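Local coordinates for tyrosine-protein kinase receptor torso (Bombyx mori, PDB 5AOQ) that serves as receptor tyrosine kinase for prothoracicotropic hormone, activating MAPK signalling and taking part in the initiation of metamorphosis, probably by inducing ecdysone production, at residues 85-90 with 110-115. Sequence-based numbering, arbitrary orientation.
Sequences FILMEH and LITTAN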
loop_
_atom_site.group_PDB
_atom_site.type_symbol
_atom_site.label_atom_id
_atom_site.label_comp_id
_atom_site.label_asym_id
_atom_site.label_seq_id
_atom_site.Cartn_x
_atom_site.Cartn_y
_atom_site.Cartn_z
ATOM N N PHE A 85 14.519 -17.736 10.010
ATOM C CA PHE A 85 15.632 -16.934 10.504
ATOM C C PHE A 85 15.133 -15.717 11.262
ATOM O O PHE A 85 14.156 -15.087 10.855
ATOM C CB PHE A 85 16.523 -16.497 9.344
ATOM C CG PHE A 85 17.083 -17.641 8.567
ATOM C CD1 PHE A 85 16.319 -18.274 7.604
ATOM C CD2 PHE A 85 18.362 -18.102 8.813
ATOM C CE1 PHE A 85 16.822 -19.335 6.894
ATOM C CE2 PHE A 85 18.870 -19.163 8.102
ATOM C CZ PHE A 85 18.097 -19.783 7.146
ATOM N N ILE A 86 15.806 -15.394 12.363
ATOM C CA ILE A 86 15.451 -14.226 13.167
ATOM C C ILE A 86 16.677 -13.424 13.596
ATOM O O ILE A 86 17.778 -13.967 13.714
ATOM C CB ILE A 86 14.667 -14.636 14.431
ATOM C CG1 ILE A 86 15.508 -15.587 15.286
ATOM C CG2 ILE A 86 13.343 -15.281 14.044
ATOM C CD1 ILE A 86 14.910 -15.905 16.635
ATOM N N LEU A 87 16.463 -12.130 13.832
ATOM C CA LEU A 87 17.489 -11.236 14.364
ATOM C C LEU A 87 17.202 -10.911 15.826
ATOM O O LEU A 87 16.100 -10.473 16.163
ATOM C CB LEU A 87 17.560 -9.938 13.552
ATOM C CG LEU A 87 18.029 -10.031 12.098
ATOM C CD1 LEU A 87 17.983 -8.657 11.449
ATOM C CD2 LEU A 87 19.429 -10.620 12.007
ATOM N N MET A 88 18.196 -11.123 16.684
ATOM C CA MET A 88 18.014 -10.979 18.125
ATOM C C MET A 88 18.820 -9.840 18.730
ATOM O O MET A 88 20.021 -9.712 18.492
ATOM C CB MET A 88 18.378 -12.284 18.829
ATOM C CG MET A 88 17.216 -13.243 18.937
ATOM S SD MET A 88 15.911 -12.566 19.980
ATOM C CE MET A 88 14.472 -13.331 19.247
ATOM N N GLU A 89 18.128 -9.035 19.533
ATOM C CA GLU A 89 18.697 -7.876 20.210
ATOM C C GLU A 89 18.702 -8.119 21.724
ATOM O O GLU A 89 18.139 -9.106 22.196
ATOM C CB GLU A 89 17.888 -6.623 19.830
ATOM C CG GLU A 89 17.927 -5.461 20.815
ATOM C CD GLU A 89 17.099 -4.280 20.357
ATOM O OE1 GLU A 89 16.400 -4.400 19.329
ATOM O OE2 GLU A 89 17.149 -3.225 21.026
ATOM N N HIS A 90 19.350 -7.235 22.480
ATOM C CA HIS A 90 19.357 -7.315 23.939
ATOM C C HIS A 90 18.044 -6.843 24.562
ATOM O O HIS A 90 17.426 -7.561 25.349
ATOM C CB HIS A 90 20.507 -6.487 24.511
ATOM C CG HIS A 90 20.450 -6.323 25.998
ATOM N ND1 HIS A 90 19.766 -5.293 26.608
ATOM C CD2 HIS A 90 20.990 -7.059 26.999
ATOM C CE1 HIS A 90 19.888 -5.402 27.919
ATOM N NE2 HIS A 90 20.626 -6.465 28.183
ATOM N N LEU A 110 17.088 -10.134 5.736
ATOM C CA LEU A 110 16.512 -9.683 6.997
ATOM C C LEU A 110 16.613 -8.165 7.116
ATOM O O LEU A 110 17.686 -7.594 6.929
ATOM C CB LEU A 110 17.228 -10.343 8.174
ATOM C CG LEU A 110 16.840 -11.788 8.476
ATOM C CD1 LEU A 110 17.937 -12.484 9.263
ATOM C CD2 LEU A 110 15.526 -11.823 9.240
ATOM N N ILE A 111 15.500 -7.517 7.444
ATOM C CA ILE A 111 15.441 -6.059 7.499
ATOM C C ILE A 111 15.845 -5.575 8.888
ATOM O O ILE A 111 15.543 -6.226 9.890
ATOM C CB ILE A 111 14.034 -5.531 7.146
ATOM C CG1 ILE A 111 13.642 -5.961 5.730
ATOM C CG2 ILE A 111 13.985 -4.010 7.238
ATOM C CD1 ILE A 111 12.958 -7.308 5.654
ATOM N N THR A 112 16.526 -4.433 8.941
ATOM C CA THR A 112 16.969 -3.854 10.206
ATOM C C THR A 112 16.278 -2.532 10.518
ATOM O O THR A 112 15.979 -1.742 9.621
ATOM C CB THR A 112 18.496 -3.618 10.194
ATOM O OG1 THR A 112 19.172 -4.866 10.019
ATOM C CG2 THR A 112 18.970 -2.972 11.491
ATOM N N THR A 113 16.034 -2.310 11.807
ATOM C CA THR A 113 15.438 -1.074 12.299
ATOM C C THR A 113 16.433 -0.360 13.211
ATOM O O THR A 113 16.804 -0.884 14.261
ATOM C CB THR A 113 14.128 -1.338 13.065
ATOM O OG1 THR A 113 13.218 -2.060 12.227
ATOM C CG2 THR A 113 13.485 -0.027 13.500
ATOM N N ALA A 114 16.861 0.828 12.794
ATOM C CA ALA A 114 17.827 1.636 13.541
ATOM C C ALA A 114 19.189 0.950 13.686
ATOM O O ALA A 114 19.351 -0.227 13.363
ATOM C CB ALA A 114 17.270 1.992 14.919
ATOM N N ASN A 115 20.165 1.712 14.168
ATOM C CA ASN A 115 21.518 1.211 14.383
ATOM C C ASN A 115 21.640 0.378 15.656
ATOM O O ASN A 115 21.935 0.911 16.727
ATOM C CB ASN A 115 22.511 2.373 14.431
ATOM C CG ASN A 115 23.934 1.915 14.695
ATOM O OD1 ASN A 115 24.350 0.850 14.237
ATOM N ND2 ASN A 115 24.687 2.717 15.437
#
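F85 starts the contact with its root: CB lies 4.3 Å from L110 CD1, while the ring leads away from L110 to meet F74, the two planes inclined at about 45°. The other methyl of this leucine, L110 CD2, lies 3.9 Å from the carbonyl oxygen F85 O. I86 turns its side chain to the far side of the strand, onto F98 and W121, so L87 is the next to face across. Here two leucines meet tip to tip. Both CB atoms point across, and in both CG is anti to the carbonyl carbon, beside the backbone N (chi1 -66° in L87, -78° in L110). L87 CD2 touches L110 CD1 at 3.6 Å, and L87 CD1 lies 3.8 Å from L110 CB. L87 CD1 is also 3.8 Å from the carbonyl oxygen I111 O, with T112 OG1 more loosely beside it. M88 makes no contact, and E89 stops short of 110-115; its OE2 forms a salt bridge with K116, just past that segment. No hydrogen bond joins the two segments. I111, its CB pointing away from 85-90, packs on E80 of a Preproptth chain, so strand 107-111 also borders the bound hormone. Strand 83-88 pairs with 98-101 and 118-124, and strand 107-111 with 71-75; apolar side chains packed between two such antiparallel sheets are characteristic of the beta-sandwich core of a fibronectin type III domain, here the unusual first one of Torso.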